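Local coordinates for metallo-carboxypeptidase (Pseudomonas aeruginosa, PDB 4A39), which is a zinc-dependent cytosolic carboxypeptidase of the M14 family, probably removing C-terminal residues from peptide or protein substrates, at residues E187-L193 against L214-N219; W81-A86 against R97-Y102; C286-P290 against R321-A327. All blocks are in the same frame, centred on the assembly; numbering follows the deposited sequence.

In the fold
Interaction 1 lies in the core of the zinc carboxypeptidase fold, where helix 185-196 packs on strand 212-217 of the central mixed sheet; every touching residue is buried and the chemistry is mostly aliphatic, with a polar cluster at one end. Interaction 2 belongs to the N-terminal beta domain and is only partly buried: a loop runs along strand 96-103, held by one backbone bond, a serine, an arginine and an aromatic pair. Interaction 3 is a surface contact of two loops on the carboxypeptidase side, made of turns, backbone polar atoms, one glutamate and one water. None of the three touches another, and no helix or strand is shared between them.

Interaction 1 (E187-L193 against L214-N219); sequences EWFMEGL and LYLVPN
The apolar part of this contact runs through M190, L193 and L216. The methyl CD2 of L193 sits 3.8 Å from CD1 of L216, the two leucines meeting at a slant, and L214 only brushes the same methyl. M190 curls, bent at chi2 and chi3, which brings its CE over the strand backbone, 4.0 Å from CB of L216 and 3.7 Å from the carbonyl O of V217. Its CG meanwhile lies beside P218.

The polar part is at the start of 187-193, where E187 spans P218 and N219. With CG anti to the backbone N (chi1 -180°), the carboxylate extends past the proline, and OE2 comes to 3.4 Å from P218 CB. N219 ND2 donates to E187 OE1 at 3.1 Å, a bent bond that meets the oxygen from above the carboxylate plane, 43° out of it. Both oxygens have further partners: R128 makes a salt bridge to OE1 and H131 a hydrogen bond to OE2, which would be expected to keep this buried carboxylate charged. OD1 of N219 is tied to N221 N, which helps hold the amide's rotation.

In the alpha/beta fold the axes of helix segment 187-193 and strand segment 214-217 approach to 10.3 Å at 143°. Helix 128-138 adjoins E187 and P218, helix 366-383 packs on F189 and L193, and strands 157-163 and 171-177 flank 212-217 in the sheet.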
ATOM      1  N   GLU A 187      -3.891   0.586   0.768  1.00  4.54           N
ATOM      2  CA  GLU A 187      -5.217   1.062   1.144  1.00  3.65           C
ATOM      3  C   GLU A 187      -6.008  -0.039   1.864  1.00  4.30           C
ATOM      4  O   GLU A 187      -6.896   0.263   2.661  1.00  4.76           O
ATOM      5  CB  GLU A 187      -5.990   1.621  -0.064  1.00  5.48           C
ATOM      6  CG  GLU A 187      -7.380   2.134   0.326  1.00  6.82           C
ATOM      7  CD  GLU A 187      -7.886   3.294  -0.523  1.00  5.51           C
ATOM      8  OE1 GLU A 187      -7.522   3.391  -1.713  1.00  6.85           O
ATOM      9  OE2 GLU A 187      -8.669   4.108   0.012  1.00  7.26           O
ATOM     10  N   TRP A 188      -5.695  -1.308   1.602  1.00  5.00           N
ATOM     11  CA  TRP A 188      -6.384  -2.384   2.314  1.00  4.60           C
ATOM     12  C   TRP A 188      -6.060  -2.210   3.799  1.00  4.79           C
ATOM     13  O   TRP A 188      -6.928  -2.362   4.664  1.00  4.12           O
ATOM     14  CB  TRP A 188      -5.918  -3.764   1.834  1.00  4.94           C
ATOM     15  CG  TRP A 188      -6.601  -4.219   0.575  1.00  5.57           C
ATOM     16  CD1 TRP A 188      -6.056  -4.301  -0.677  1.00  4.17           C
ATOM     17  CD2 TRP A 188      -7.961  -4.653   0.449  1.00  4.75           C
ATOM     18  NE1 TRP A 188      -6.992  -4.760  -1.571  1.00  4.69           N
ATOM     19  CE2 TRP A 188      -8.170  -4.983  -0.909  1.00  4.86           C
ATOM     20  CE3 TRP A 188      -9.024  -4.794   1.352  1.00  5.64           C
ATOM     21  CZ2 TRP A 188      -9.400  -5.447  -1.390  1.00  7.79           C
ATOM     22  CZ3 TRP A 188     -10.252  -5.257   0.874  1.00  6.63           C
ATOM     23  CH2 TRP A 188     -10.427  -5.579  -0.487  1.00  7.51           C
ATOM     24  N   PHE A 189      -4.803  -1.883   4.084  1.00  5.57           N
ATOM     25  CA  PHE A 189      -4.338  -1.648   5.455  1.00  5.54           C
ATOM     26  C   PHE A 189      -5.198  -0.538   6.076  1.00  5.55           C
ATOM     27  O   PHE A 189      -5.636  -0.637   7.224  1.00  6.13           O
ATOM     28  CB  PHE A 189      -2.853  -1.238   5.416  1.00  5.69           C
ATOM     29  CG  PHE A 189      -2.277  -0.789   6.745  1.00  3.78           C
ATOM     30  CD1 PHE A 189      -2.538   0.489   7.238  1.00  5.01           C
ATOM     31  CD2 PHE A 189      -1.421  -1.619   7.466  1.00  5.99           C
ATOM     32  CE1 PHE A 189      -1.953   0.936   8.425  1.00  4.07           C
ATOM     33  CE2 PHE A 189      -0.826  -1.182   8.654  1.00  5.46           C
ATOM     34  CZ  PHE A 189      -1.092   0.100   9.134  1.00  4.90           C
ATOM     35  N   MET A 190      -5.445   0.518   5.309  1.00  4.83           N
ATOM     36  CA  MET A 190      -6.249   1.637   5.793  1.00  4.12           C
ATOM     37  C   MET A 190      -7.696   1.224   6.060  1.00  4.49           C
ATOM     38  O   MET A 190      -8.314   1.706   7.009  1.00  4.87           O
ATOM     39  CB  MET A 190      -6.214   2.786   4.782  1.00  5.15           C
ATOM     40  CG  MET A 190      -4.812   3.318   4.498  1.00  6.77           C
ATOM     41  SD  MET A 190      -3.968   3.990   5.959  1.00  6.49           S
ATOM     42  CE  MET A 190      -4.790   5.575   6.125  1.00  6.01           C
ATOM     43  N   GLU A 191      -8.242   0.338   5.230  1.00  5.45           N
ATOM     44  CA  GLU A 191      -9.616  -0.120   5.433  1.00  6.03           C
ATOM     45  C   GLU A 191      -9.744  -0.849   6.774  1.00  7.15           C
ATOM     46  O   GLU A 191     -10.731  -0.683   7.487  1.00  7.49           O
ATOM     47  CB  GLU A 191     -10.065  -1.047   4.293  1.00  5.50           C
ATOM     48  CG  GLU A 191     -11.470  -1.621   4.494  1.00  8.95           C
ATOM     49  CD  GLU A 191     -11.956  -2.443   3.317  1.00  8.58           C
ATOM     50  OE1 GLU A 191     -11.983  -1.911   2.188  1.00  9.54           O
ATOM     51  OE2 GLU A 191     -12.318  -3.621   3.520  1.00  8.52           O
ATOM     52  N   GLY A 192      -8.742  -1.652   7.115  1.00  6.15           N
ATOM     53  CA  GLY A 192      -8.775  -2.375   8.375  1.00  6.62           C
ATOM     54  C   GLY A 192      -8.708  -1.423   9.552  1.00  7.84           C
ATOM     55  O   GLY A 192      -9.418  -1.588  10.552  1.00  6.47           O
ATOM     56  N   LEU A 193      -7.845  -0.420   9.427  1.00  7.92           N
ATOM     57  CA  LEU A 193      -7.663   0.582  10.465  1.00  8.64           C
ATOM     58  C   LEU A 193      -8.986   1.311  10.713  1.00  8.64           C
ATOM     59  O   LEU A 193      -9.464   1.398  11.849  1.00  7.77           O
ATOM     60  CB  LEU A 193      -6.567   1.562  10.020  1.00 10.74           C
ATOM     61  CG  LEU A 193      -6.013   2.613  10.983  1.00  8.39           C
ATOM     62  CD1 LEU A 193      -4.676   3.121  10.447  1.00 11.57           C
ATOM     63  CD2 LEU A 193      -6.998   3.754  11.141  1.00  9.42           C
ATOM     64  N   LEU A 214      -6.360  10.944  15.113  1.00  8.57           N
ATOM     65  CA  LEU A 214      -5.744  10.297  13.964  1.00  7.80           C
ATOM     66  C   LEU A 214      -5.985  11.126  12.711  1.00  8.29           C
ATOM     67  O   LEU A 214      -7.100  11.593  12.474  1.00  8.60           O
ATOM     68  CB  LEU A 214      -6.320   8.896  13.764  1.00  8.61           C
ATOM     69  CG  LEU A 214      -6.321   7.978  14.989  1.00  9.28           C
ATOM     70  CD1 LEU A 214      -6.911   6.638  14.592  1.00  9.03           C
ATOM     71  CD2 LEU A 214      -4.909   7.808  15.533  1.00 10.08           C
ATOM     72  N   TYR A 215      -4.921  11.327  11.936  1.00  6.06           N
ATOM     73  CA  TYR A 215      -4.978  12.064  10.675  1.00  6.39           C
ATOM     74  C   TYR A 215      -4.682  10.998   9.624  1.00  6.58           C
ATOM     75  O   TYR A 215      -3.558  10.494   9.532  1.00  5.83           O
ATOM     76  CB  TYR A 215      -3.920  13.168  10.658  1.00  5.81           C
ATOM     77  CG  TYR A 215      -4.248  14.328  11.579  1.00  8.47           C
ATOM     78  CD1 TYR A 215      -4.168  14.189  12.964  1.00  9.61           C
ATOM     79  CD2 TYR A 215      -4.654  15.557  11.065  1.00  8.38           C
ATOM     80  CE1 TYR A 215      -4.484  15.248  13.816  1.00  9.67           C
ATOM     81  CE2 TYR A 215      -4.971  16.626  11.909  1.00 10.40           C
ATOM     82  CZ  TYR A 215      -4.881  16.462  13.280  1.00  9.78           C
ATOM     83  OH  TYR A 215      -5.172  17.518  14.118  1.00 10.68           O
ATOM     84  N   LEU A 216      -5.698  10.667   8.833  1.00  6.30           N
ATOM     85  CA  LEU A 216      -5.590   9.595   7.850  1.00  5.96           C
ATOM     86  C   LEU A 216      -5.814   9.984   6.398  1.00  7.35           C
ATOM     87  O   LEU A 216      -6.755  10.706   6.079  1.00  6.56           O
ATOM     88  CB  LEU A 216      -6.607   8.505   8.199  1.00  7.45           C
ATOM     89  CG  LEU A 216      -6.744   8.086   9.665  1.00  5.77           C
ATOM     90  CD1 LEU A 216      -7.947   7.167   9.815  1.00  7.74           C
ATOM     91  CD2 LEU A 216      -5.471   7.403  10.131  1.00  6.91           C
ATOM     92  N   VAL A 217      -4.951   9.480   5.522  1.00  5.47           N
ATOM     93  CA  VAL A 217      -5.085   9.709   4.084  1.00  6.64           C
ATOM     94  C   VAL A 217      -5.131   8.321   3.450  1.00  6.86           C
ATOM     95  O   VAL A 217      -4.092   7.718   3.197  1.00  7.21           O
ATOM     96  CB  VAL A 217      -3.886  10.480   3.490  1.00  6.41           C
ATOM     97  CG1 VAL A 217      -4.052  10.595   1.979  1.00  9.03           C
ATOM     98  CG2 VAL A 217      -3.793  11.876   4.108  1.00  8.49           C
ATOM     99  N   PRO A 218      -6.342   7.793   3.200  1.00  6.57           N
ATOM    100  CA  PRO A 218      -6.554   6.469   2.601  1.00  6.54           C
ATOM    101  C   PRO A 218      -5.838   6.200   1.278  1.00  5.91           C
ATOM    102  O   PRO A 218      -5.411   5.069   1.026  1.00  5.33           O
ATOM    103  CB  PRO A 218      -8.070   6.396   2.459  1.00  7.05           C
ATOM    104  CG  PRO A 218      -8.540   7.181   3.643  1.00  8.37           C
ATOM    105  CD  PRO A 218      -7.630   8.386   3.605  1.00  7.53           C
ATOM    106  N   ASN A 219      -5.733   7.212   0.421  1.00  5.38           N
ATOM    107  CA  ASN A 219      -5.036   7.024  -0.851  1.00  5.12           C
ATOM    108  C   ASN A 219      -4.377   8.299  -1.362  1.00  5.20           C
ATOM    109  O   ASN A 219      -5.042   9.290  -1.686  1.00  6.19           O
ATOM    110  CB  ASN A 219      -5.978   6.454  -1.915  1.00  5.67           C
ATOM    111  CG  ASN A 219      -5.226   5.950  -3.132  1.00  4.81           C
ATOM    112  OD1 ASN A 219      -4.708   6.736  -3.924  1.00  5.67           O
ATOM    113  ND2 ASN A 219      -5.143   4.629  -3.274  1.00  5.32           N
TER

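Interaction 2 (W81-A86 against R97-Y102); sequences WSGYQA and RVPSQY
W81 lays its CB over one face of the Y102 ring, a CH-pi contact 3.5 Å from the ring centroid and close to the ring normal, in the N-terminal beta domain, where a loop containing a type II turn (W81 to Y84) runs alongside strand 96-103. The indole continues past the tyrosine at a slant: its five-membered ring and the Y102 ring are inclined by 36°, and W81 CD1 comes within 3.6 Å of Y102 CE1.

At the other end of the loop the grip is polar. A86 uses both its backbone polar atoms: O accepts from V98 N at 3.0 Å, and N donates to S100 OG in a nearly straight bond (163°). Beside them, A86 CB rests on CG2 of V98. R97 folds back, bent at chi2, to bring NH1 to Q85 O, 2.8 Å away and in the plane of that carbonyl, while the same nitrogen passes near CE1 of Y84, guanidinium and ring turned 66° apart.

The next shell fixes these groups. Y122 accepts from Y84 OH through its backbone O, and its ring meets those of both Y84 and W81; S75 and A72 take W81 NE1. R97 extends to backbone carbonyls of F351, T362 and W364, so its guanidinium ties the beta domain to the chain of the carboxypeptidase side. F109, on strand 106-111, packs against A86 and S100. The serine hydroxyl is itself oriented by its own donation to V98 O, 2.9 Å from OG and approached from above the carbonyl plane.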
ATOM      1  N   TRP A  81      10.441 -11.259  -9.260  1.00  7.39           N
ATOM      2  CA  TRP A  81       9.502 -12.231  -9.823  1.00  6.78           C
ATOM      3  C   TRP A  81       9.752 -13.641  -9.309  1.00  6.59           C
ATOM      4  O   TRP A  81       8.834 -14.460  -9.253  1.00  6.50           O
ATOM      5  CB  TRP A  81       9.565 -12.235 -11.354  1.00  5.69           C
ATOM      6  CG  TRP A  81       9.073 -10.968 -12.002  1.00  5.78           C
ATOM      7  CD1 TRP A  81       9.791 -10.131 -12.809  1.00  6.71           C
ATOM      8  CD2 TRP A  81       7.751 -10.412 -11.922  1.00  5.73           C
ATOM      9  NE1 TRP A  81       9.001  -9.089 -13.238  1.00  5.33           N
ATOM     10  CE2 TRP A  81       7.746  -9.235 -12.710  1.00  4.79           C
ATOM     11  CE3 TRP A  81       6.572 -10.792 -11.264  1.00  5.73           C
ATOM     12  CZ2 TRP A  81       6.605  -8.434 -12.858  1.00  6.01           C
ATOM     13  CZ3 TRP A  81       5.436  -9.992 -11.410  1.00  3.83           C
ATOM     14  CH2 TRP A  81       5.465  -8.825 -12.203  1.00  4.88           C
ATOM     15  N   SER A  82      10.995 -13.926  -8.943  1.00  7.39           N
ATOM     16  CA  SER A  82      11.336 -15.242  -8.424  1.00  9.60           C
ATOM     17  C   SER A  82      10.597 -15.468  -7.104  1.00  9.39           C
ATOM     18  O   SER A  82      10.677 -14.647  -6.189  1.00  8.96           O
ATOM     19  CB  SER A  82      12.848 -15.349  -8.207  1.00 12.17           C
ATOM     20  OG  SER A  82      13.197 -16.614  -7.674  1.00 19.36           O
ATOM     21  N   GLY A  83       9.863 -16.573  -7.022  1.00  7.82           N
ATOM     22  CA  GLY A  83       9.125 -16.885  -5.811  1.00  7.44           C
ATOM     23  C   GLY A  83       7.755 -16.236  -5.729  1.00  7.75           C
ATOM     24  O   GLY A  83       7.015 -16.448  -4.764  1.00 11.52           O
ATOM     25  N   TYR A  84       7.414 -15.439  -6.733  1.00  6.44           N
ATOM     26  CA  TYR A  84       6.122 -14.762  -6.754  1.00  5.43           C
ATOM     27  C   TYR A  84       5.056 -15.583  -7.473  1.00  4.39           C
ATOM     28  O   TYR A  84       5.291 -16.111  -8.561  1.00  7.14           O
ATOM     29  CB  TYR A  84       6.235 -13.397  -7.439  1.00  5.03           C
ATOM     30  CG  TYR A  84       4.884 -12.763  -7.680  1.00  5.34           C
ATOM     31  CD1 TYR A  84       4.187 -12.143  -6.645  1.00  4.21           C
ATOM     32  CD2 TYR A  84       4.256 -12.877  -8.920  1.00  5.05           C
ATOM     33  CE1 TYR A  84       2.884 -11.663  -6.835  1.00  3.80           C
ATOM     34  CE2 TYR A  84       2.963 -12.404  -9.122  1.00  4.00           C
ATOM     35  CZ  TYR A  84       2.282 -11.805  -8.077  1.00  2.74           C
ATOM     36  OH  TYR A  84       0.993 -11.376  -8.279  1.00  5.30           O
ATOM     37  N   GLN A  85       3.882 -15.674  -6.856  1.00  5.28           N
ATOM     38  CA  GLN A  85       2.755 -16.402  -7.427  1.00  4.20           C
ATOM     39  C   GLN A  85       1.648 -15.394  -7.727  1.00  4.71           C
ATOM     40  O   GLN A  85       1.235 -14.646  -6.842  1.00  4.72           O
ATOM     41  CB  GLN A  85       2.230 -17.448  -6.436  1.00  6.68           C
ATOM     42  CG  GLN A  85       3.272 -18.448  -5.938  1.00 10.26           C
ATOM     43  CD  GLN A  85       3.927 -19.234  -7.060  1.00 12.54           C
ATOM     44  OE1 GLN A  85       5.063 -18.954  -7.455  1.00 14.15           O
ATOM     45  NE2 GLN A  85       3.211 -20.216  -7.584  1.00 10.96           N
ATOM     46  N   ALA A  86       1.178 -15.375  -8.974  1.00  4.40           N
ATOM     47  CA  ALA A  86       0.117 -14.459  -9.391  1.00  4.83           C
ATOM     48  C   ALA A  86      -1.189 -14.731  -8.650  1.00  5.54           C
ATOM     49  O   ALA A  86      -1.438 -15.851  -8.212  1.00  4.97           O
ATOM     50  CB  ALA A  86      -0.114 -14.582 -10.891  1.00  6.21           C
ATOM     51  N   ARG A  97      -4.041 -17.657  -5.096  1.00  4.93           N
ATOM     52  CA  ARG A  97      -2.761 -17.715  -5.796  1.00  4.34           C
ATOM     53  C   ARG A  97      -2.749 -18.889  -6.775  1.00  4.73           C
ATOM     54  O   ARG A  97      -3.391 -19.916  -6.533  1.00  5.13           O
ATOM     55  CB  ARG A  97      -1.619 -17.877  -4.783  1.00  3.20           C
ATOM     56  CG  ARG A  97      -1.479 -16.723  -3.787  1.00  5.09           C
ATOM     57  CD  ARG A  97      -0.788 -15.509  -4.406  1.00  7.05           C
ATOM     58  NE  ARG A  97      -0.791 -14.375  -3.478  1.00  5.57           N
ATOM     59  CZ  ARG A  97       0.096 -13.383  -3.503  1.00  5.85           C
ATOM     60  NH1 ARG A  97       1.068 -13.375  -4.406  1.00  5.89           N
ATOM     61  NH2 ARG A  97       0.011 -12.393  -2.621  1.00  5.01           N
ATOM     62  N   VAL A  98      -2.025 -18.728  -7.878  1.00  4.82           N
ATOM     63  CA  VAL A  98      -1.916 -19.774  -8.891  1.00  5.36           C
ATOM     64  C   VAL A  98      -0.449 -20.107  -9.155  1.00  5.96           C
ATOM     65  O   VAL A  98       0.429 -19.260  -9.000  1.00  5.57           O
ATOM     66  CB  VAL A  98      -2.581 -19.344 -10.220  1.00  5.96           C
ATOM     67  CG1 VAL A  98      -4.086 -19.198 -10.026  1.00  6.29           C
ATOM     68  CG2 VAL A  98      -1.976 -18.031 -10.710  1.00  4.99           C
ATOM     69  N   PRO A  99      -0.165 -21.357  -9.552  1.00  6.15           N
ATOM     70  CA  PRO A  99       1.205 -21.795  -9.838  1.00  5.97           C
ATOM     71  C   PRO A  99       1.907 -20.849 -10.809  1.00  6.24           C
ATOM     72  O   PRO A  99       1.412 -20.594 -11.909  1.00  6.17           O
ATOM     73  CB  PRO A  99       1.001 -23.188 -10.434  1.00  6.64           C
ATOM     74  CG  PRO A  99      -0.208 -23.681  -9.709  1.00  8.56           C
ATOM     75  CD  PRO A  99      -1.120 -22.466  -9.716  1.00  7.50           C
ATOM     76  N   SER A 100       3.064 -20.337 -10.402  1.00  5.84           N
ATOM     77  CA  SER A 100       3.816 -19.408 -11.237  1.00  5.77           C
ATOM     78  C   SER A 100       5.308 -19.724 -11.234  1.00  5.88           C
ATOM     79  O   SER A 100       5.832 -20.260 -10.258  1.00  7.07           O
ATOM     80  CB  SER A 100       3.602 -17.975 -10.735  1.00  5.46           C
ATOM     81  OG  SER A 100       2.221 -17.697 -10.578  1.00  5.19           O
ATOM     82  N   GLN A 101       5.980 -19.398 -12.337  1.00  5.37           N
ATOM     83  CA  GLN A 101       7.420 -19.613 -12.464  1.00  5.32           C
ATOM     84  C   GLN A 101       8.006 -18.413 -13.197  1.00  4.86           C
ATOM     85  O   GLN A 101       7.290 -17.701 -13.904  1.00  6.91           O
ATOM     86  CB  GLN A 101       7.731 -20.874 -13.276  1.00  4.23           C
ATOM     87  CG  GLN A 101       6.938 -22.114 -12.909  1.00  6.25           C
ATOM     88  CD  GLN A 101       5.548 -22.115 -13.511  1.00  7.16           C
ATOM     89  OE1 GLN A 101       5.364 -21.757 -14.681  1.00  7.50           O
ATOM     90  NE2 GLN A 101       4.565 -22.538 -12.726  1.00  5.79           N
ATOM     91  N   TYR A 102       9.309 -18.202 -13.040  1.00  5.47           N
ATOM     92  CA  TYR A 102       9.987 -17.091 -13.693  1.00  8.01           C
ATOM     93  C   TYR A 102      11.295 -17.515 -14.361  1.00  6.74           C
ATOM     94  O   TYR A 102      12.138 -18.166 -13.740  1.00  8.26           O
ATOM     95  CB  TYR A 102      10.275 -15.980 -12.671  1.00  7.72           C
ATOM     96  CG  TYR A 102      10.988 -14.777 -13.258  1.00 10.26           C
ATOM     97  CD1 TYR A 102      10.359 -13.956 -14.191  1.00  6.75           C
ATOM     98  CD2 TYR A 102      12.300 -14.475 -12.893  1.00 10.42           C
ATOM     99  CE1 TYR A 102      11.021 -12.858 -14.752  1.00  9.22           C
ATOM    100  CE2 TYR A 102      12.969 -13.382 -13.446  1.00 11.66           C
ATOM    101  CZ  TYR A 102      12.326 -12.581 -14.372  1.00 12.41           C
ATOM    102  OH  TYR A 102      12.989 -11.503 -14.919  1.00 14.00           O
TER

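Interaction 3 (C286-P290 against R321-A327); sequences CEGNP and RSAPGQA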
ATOM      1  N   CYS A 286      14.101   5.861  10.550  1.00  6.35           N
ATOM      2  CA  CYS A 286      14.844   7.079  10.210  1.00  6.15           C
ATOM      3  C   CYS A 286      16.273   7.131  10.742  1.00  7.37           C
ATOM      4  O   CYS A 286      16.803   8.223  10.956  1.00  7.79           O
ATOM      5  CB  CYS A 286      14.110   8.313  10.754  1.00  6.77           C
ATOM      6  SG  CYS A 286      12.441   8.587  10.132  1.00  8.75           S
ATOM      7  N   GLU A 287      16.905   5.978  10.947  1.00  6.72           N
ATOM      8  CA  GLU A 287      18.257   5.976  11.499  1.00  7.34           C
ATOM      9  C   GLU A 287      19.305   6.740  10.693  1.00  7.38           C
ATOM     10  O   GLU A 287      20.374   7.060  11.218  1.00  7.80           O
ATOM     11  CB  GLU A 287      18.732   4.538  11.764  1.00  6.30           C
ATOM     12  CG  GLU A 287      19.069   3.684  10.547  1.00  8.22           C
ATOM     13  CD  GLU A 287      17.855   3.241   9.752  1.00  8.00           C
ATOM     14  OE1 GLU A 287      16.752   3.119  10.332  1.00 10.41           O
ATOM     15  OE2 GLU A 287      18.014   2.991   8.544  1.00  6.79           O
ATOM     16  N   GLY A 288      18.999   7.039   9.432  1.00  8.14           N
ATOM     17  CA  GLY A 288      19.933   7.778   8.594  1.00  6.79           C
ATOM     18  C   GLY A 288      19.750   9.291   8.646  1.00  7.56           C
ATOM     19  O   GLY A 288      20.524  10.039   8.045  1.00  8.37           O
ATOM     20  N   ASN A 289      18.724   9.747   9.359  1.00  6.43           N
ATOM     21  CA  ASN A 289      18.447  11.179   9.480  1.00  6.90           C
ATOM     22  C   ASN A 289      19.504  11.928  10.284  1.00  8.09           C
ATOM     23  O   ASN A 289      19.939  11.467  11.334  1.00  8.29           O
ATOM     24  CB  ASN A 289      17.098  11.417  10.171  1.00  7.28           C
ATOM     25  CG  ASN A 289      15.913  11.306   9.229  1.00  7.50           C
ATOM     26  OD1 ASN A 289      14.761  11.497   9.645  1.00  9.27           O
ATOM     27  ND2 ASN A 289      16.178  10.998   7.965  1.00  5.95           N
ATOM     28  N   PRO A 290      19.940  13.095   9.789  1.00  9.08           N
ATOM     29  CA  PRO A 290      20.938  13.847  10.551  1.00 10.71           C
ATOM     30  C   PRO A 290      20.294  14.226  11.890  1.00 11.14           C
ATOM     31  O   PRO A 290      20.968  14.371  12.911  1.00 11.29           O
ATOM     32  CB  PRO A 290      21.194  15.060   9.666  1.00 11.10           C
ATOM     33  CG  PRO A 290      21.050  14.490   8.288  1.00 10.80           C
ATOM     34  CD  PRO A 290      19.799  13.638   8.426  1.00  9.32           C
ATOM     35  N   ARG A 321      20.033  -0.799   6.938  1.00 11.48           N
ATOM     36  CA  ARG A 321      19.922   0.444   7.679  1.00 12.88           C
ATOM     37  C   ARG A 321      20.885   1.443   7.085  1.00 11.87           C
ATOM     38  O   ARG A 321      21.941   1.077   6.562  1.00 11.98           O
ATOM     39  CB  ARG A 321      20.232   0.239   9.151  1.00 13.57           C
ATOM     40  CG  ARG A 321      21.482  -0.539   9.436  1.00 19.64           C
ATOM     41  CD  ARG A 321      21.398  -1.124  10.826  1.00 18.93           C
ATOM     42  NE  ARG A 321      20.073  -1.690  11.077  1.00 22.86           N
ATOM     43  CZ  ARG A 321      19.033  -0.996  11.538  1.00 20.55           C
ATOM     44  NH1 ARG A 321      19.161   0.297  11.806  1.00 21.36           N
ATOM     45  NH2 ARG A 321      17.864  -1.595  11.722  1.00 20.63           N
ATOM     46  N   SER A 322      20.509   2.712   7.152  1.00 10.70           N
ATOM     47  CA  SER A 322      21.342   3.772   6.619  1.00 11.58           C
ATOM     48  C   SER A 322      22.473   4.102   7.576  1.00 12.30           C
ATOM     49  O   SER A 322      22.307   4.022   8.794  1.00 11.73           O
ATOM     50  CB  SER A 322      20.501   5.028   6.381  1.00 12.37           C
ATOM     51  OG  SER A 322      21.330   6.143   6.088  1.00 13.98           O
ATOM     52  N   ALA A 323      23.625   4.457   7.015  1.00 12.61           N
ATOM     53  CA  ALA A 323      24.771   4.844   7.821  1.00 12.34           C
ATOM     54  C   ALA A 323      24.364   6.179   8.434  1.00 12.87           C
ATOM     55  O   ALA A 323      23.554   6.906   7.855  1.00 13.77           O
ATOM     56  CB  ALA A 323      26.003   5.020   6.941  1.00 14.28           C
ATOM     57  N   PRO A 324      24.914   6.523   9.605  1.00 12.70           N
ATOM     58  CA  PRO A 324      24.565   7.791  10.253  1.00 12.40           C
ATOM     59  C   PRO A 324      24.573   9.003   9.319  1.00 12.40           C
ATOM     60  O   PRO A 324      25.548   9.252   8.606  1.00 12.54           O
ATOM     61  CB  PRO A 324      25.602   7.897  11.370  1.00 12.26           C
ATOM     62  CG  PRO A 324      25.798   6.456  11.757  1.00 13.56           C
ATOM     63  CD  PRO A 324      25.899   5.776  10.410  1.00 13.60           C
ATOM     64  N   GLY A 325      23.464   9.737   9.321  1.00 11.02           N
ATOM     65  CA  GLY A 325      23.336  10.932   8.506  1.00 11.56           C
ATOM     66  C   GLY A 325      23.265  10.763   6.999  1.00 11.81           C
ATOM     67  O   GLY A 325      23.330  11.755   6.272  1.00 12.52           O
ATOM     68  N   GLN A 326      23.108   9.533   6.518  1.00 10.63           N
ATOM     69  CA  GLN A 326      23.063   9.299   5.074  1.00 11.72           C
ATOM     70  C   GLN A 326      21.681   9.046   4.472  1.00 11.95           C
ATOM     71  O   GLN A 326      21.570   8.519   3.363  1.00 12.51           O
ATOM     72  CB  GLN A 326      23.991   8.134   4.716  1.00 12.95           C
ATOM     73  CG  GLN A 326      25.424   8.338   5.173  1.00 14.21           C
ATOM     74  CD  GLN A 326      25.993   9.665   4.712  1.00 15.57           C
ATOM     75  OE1 GLN A 326      26.072   9.938   3.515  1.00 17.99           O
ATOM     76  NE2 GLN A 326      26.389  10.501   5.664  1.00 16.78           N
ATOM     77  N   ALA A 327      20.629   9.429   5.183  1.00 10.73           N
ATOM     78  CA  ALA A 327      19.282   9.218   4.674  1.00 10.77           C
ATOM     79  C   ALA A 327      18.951  10.158   3.521  1.00 11.46           C
ATOM     80  O   ALA A 327      19.565  11.217   3.365  1.00 12.85           O
ATOM     81  CB  ALA A 327      18.265   9.396   5.794  1.00 12.63           C
TER
HETATM   82  O   HOH W   1      21.685   9.429  11.429  1.00 10.80           O
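E287 carries its CG between the backbone N and the carbonyl carbon (chi1 72°) and bends again at chi2 (-72°), which swings the carboxylate back to the 321-327 loop. There OE2 accepts from S322 N at 2.9 Å through its anti lone pair, in a nearly straight bond (167°). R321 crosses the glutamate at about a right angle, its NH1 lying closest to E287 CG. Its pairing with OE1 is long, 4.0 Å between NH1 and OE1, with the oxygen well out of the guanidinium plane, so attraction between charges is all it offers.

S322 turns its OG anti to the backbone N and sets it 3.3 Å from G288 CA, while the hydroxyl donates to A323 O. That carbonyl also receives Q326 N, from the opposite face of its plane, which closes the type II turn of A323 to Q326. G288 fits tightly here, its CA packed against S322 OG, with A327 CB close by. Its own O accepts from A327 N at 2.9 Å, met from above the carbonyl plane, and A327 CB presses on the same peptide, 3.2 Å from G288 C.

One water also bridges the loops. It donates to E287 O and N289 O and accepts from G325 N, 2.8 Å away, so three backbone atoms share it. N289 reaches the second loop by ND2, near A327 CB, and N289, P290 and A327 all touch helix 332-340.

What results is two beta turns docked on each other, a type I turn from C286 to N289 against the type II turn of A323 to Q326, at the surface of the carboxypeptidase fold, with the side chain of E287 about 7 Å from the bound (2-guanidinoethylmercapto)succinic acid.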